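Local atomic coordinates of endoglucanase (Humicola insolens, PDB entry 1DYS), a protein that hydrolyses internal beta-1,4-glucosidic linkages of cellulose as a family 6 glycoside hydrolase, contributing to the recycling of plant biomass. Residues R31-Q34 with T35-A38. Sequence-based numbering, arbitrary orientation.
Sequences RGDQ and TNAA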
ATOM      1  N   ARG A  31     -14.954   1.633 -28.543  1.00 35.46           N
ATOM      2  CA  ARG A  31     -14.942   2.873 -29.288  1.00 32.92           C
ATOM      3  C   ARG A  31     -14.664   2.558 -30.758  1.00 34.41           C
ATOM      4  O   ARG A  31     -14.336   3.451 -31.534  1.00 36.73           O
ATOM      5  CB  ARG A  31     -13.938   3.870 -28.733  1.00 37.41           C
ATOM      6  CG  ARG A  31     -14.211   4.146 -27.253  1.00 30.23           C
ATOM      7  CD  ARG A  31     -13.368   5.301 -26.782  1.00 38.62           C
ATOM      8  NE  ARG A  31     -11.940   5.144 -27.098  1.00 36.87           N
ATOM      9  CZ  ARG A  31     -11.066   4.889 -26.116  1.00 38.36           C
ATOM     10  NH1 ARG A  31     -11.508   4.747 -24.865  1.00 24.37           N
ATOM     11  NH2 ARG A  31      -9.785   4.770 -26.417  1.00 39.97           N
ATOM     12  N   GLY A  32     -14.717   1.279 -31.108  1.00 30.79           N
ATOM     13  CA  GLY A  32     -14.471   0.824 -32.470  1.00 32.88           C
ATOM     14  C   GLY A  32     -13.010   0.875 -32.900  1.00 34.01           C
ATOM     15  O   GLY A  32     -12.672   0.674 -34.071  1.00 29.91           O
ATOM     16  N   ASP A  33     -12.122   1.084 -31.928  1.00 28.54           N
ATOM     17  CA  ASP A  33     -10.698   1.170 -32.220  1.00 21.21           C
ATOM     18  C   ASP A  33     -10.046  -0.209 -32.181  1.00 28.79           C
ATOM     19  O   ASP A  33      -9.503  -0.675 -31.173  1.00 27.97           O
ATOM     20  CB  ASP A  33     -10.048   2.165 -31.278  1.00 21.50           C
ATOM     21  CG  ASP A  33      -8.594   2.427 -31.555  1.00 20.79           C
ATOM     22  OD1 ASP A  33      -8.014   1.822 -32.488  1.00 23.24           O
ATOM     23  OD2 ASP A  33      -8.012   3.278 -30.838  1.00 23.15           O
ATOM     24  N   GLN A  34     -10.072  -0.857 -33.356  1.00 25.22           N
ATOM     25  CA  GLN A  34      -9.515  -2.191 -33.508  1.00 22.75           C
ATOM     26  C   GLN A  34      -7.988  -2.162 -33.517  1.00 22.82           C
ATOM     27  O   GLN A  34      -7.373  -3.136 -33.066  1.00 26.92           O
ATOM     28  CB  GLN A  34      -9.915  -2.823 -34.847  1.00 31.62           C
ATOM     29  CG  GLN A  34     -11.026  -3.834 -34.735  1.00 39.47           C
ATOM     30  CD  GLN A  34     -12.279  -3.207 -34.153  1.00 45.04           C
ATOM     31  OE1 GLN A  34     -12.918  -3.728 -33.247  1.00 50.64           O
ATOM     32  NE2 GLN A  34     -12.629  -2.035 -34.685  1.00 52.85           N
ATOM     33  N   THR A  35      -7.446  -1.105 -34.094  1.00 20.80           N
ATOM     34  CA  THR A  35      -6.005  -0.945 -34.225  1.00 21.60           C
ATOM     35  C   THR A  35      -5.333  -0.947 -32.854  1.00 18.34           C
ATOM     36  O   THR A  35      -4.365  -1.682 -32.632  1.00 20.03           O
ATOM     37  CB  THR A  35      -5.625   0.322 -34.994  1.00 27.01           C
ATOM     38  OG1 THR A  35      -6.013   0.136 -36.376  1.00 28.82           O
ATOM     39  CG2 THR A  35      -4.123   0.562 -34.960  1.00 27.13           C
ATOM     40  N   ASN A  36      -5.852  -0.141 -31.941  1.00 20.66           N
ATOM     41  CA  ASN A  36      -5.251  -0.175 -30.587  1.00 15.84           C
ATOM     42  C   ASN A  36      -5.690  -1.377 -29.791  1.00 21.68           C
ATOM     43  O   ASN A  36      -4.912  -1.821 -28.913  1.00 20.93           O
ATOM     44  CB  ASN A  36      -5.505   1.155 -29.880  1.00 20.04           C
ATOM     45  CG  ASN A  36      -4.631   2.278 -30.346  1.00 21.52           C
ATOM     46  OD1 ASN A  36      -3.394   2.234 -30.342  1.00 20.71           O
ATOM     47  ND2 ASN A  36      -5.217   3.433 -30.726  1.00 21.89           N
ATOM     48  N   ALA A  37      -6.852  -1.978 -30.020  1.00 19.31           N
ATOM     49  CA  ALA A  37      -7.245  -3.188 -29.304  1.00 16.22           C
ATOM     50  C   ALA A  37      -6.258  -4.311 -29.638  1.00 22.25           C
ATOM     51  O   ALA A  37      -5.844  -5.081 -28.779  1.00 20.26           O
ATOM     52  CB  ALA A  37      -8.655  -3.619 -29.713  1.00 22.22           C
ATOM     53  N   ALA A  38      -5.842  -4.352 -30.898  1.00 19.54           N
ATOM     54  CA  ALA A  38      -4.901  -5.349 -31.396  1.00 16.76           C
ATOM     55  C   ALA A  38      -3.516  -5.127 -30.779  1.00 21.41           C
ATOM     56  O   ALA A  38      -2.820  -6.099 -30.485  1.00 20.71           O
ATOM     57  CB  ALA A  38      -4.811  -5.233 -32.915  1.00 18.76           C
TER
HETATM   58  O   HOH W   1      -8.562   1.810 -35.094  1.00 38.85           O
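Asp33 OD1 is gripped by two donors. One is the backbone N of Asn36, 3.0 Å from OD1, in a nearly straight bond (N-H...O angle 174°). It reaches OD1 from above the carboxylate plane. The other is a water, 2.7 Å from OD1, which in turn accepts from Thr35 N at 3.3 Å. The second carboxylate oxygen has its own partner: Asn36 ND2 donates to Asp33 OD2 at 2.8 Å. This bond uses the syn lone pair of OD2 and lies in the amide plane of Asn36. The amide and carboxylate planes are 69° apart, and the two bonds to Asn36 fix the rotation of the carboxylate. Asp33 CG is anti to the backbone N (chi1 -175°), which brings the carboxylate to the N-H of Asn36 at the helix start. A leucine here would probably leave Asn36 N without its cap and Asn36 ND2 without its acceptor, so that the amide is held less firmly. Asn36 OD1 is held by Lys39 NZ, so both ends of the amide are engaged. The side chain of Asn36 also touches Phe28 and helix 332-340. Backbone bonds continue the turn, Ala37 N to Asp33 O at 3.2 Å and Ala38 N to Gln34 O at 2.9 Å. The turn lies away from the substrate-binding residues. It is a short helix-loop-helix link, in which a Schellman motif, with Gly32 at positive phi as its C-prime residue, ends helix 15-29 and an aspartate N-cap starts helix 34-46.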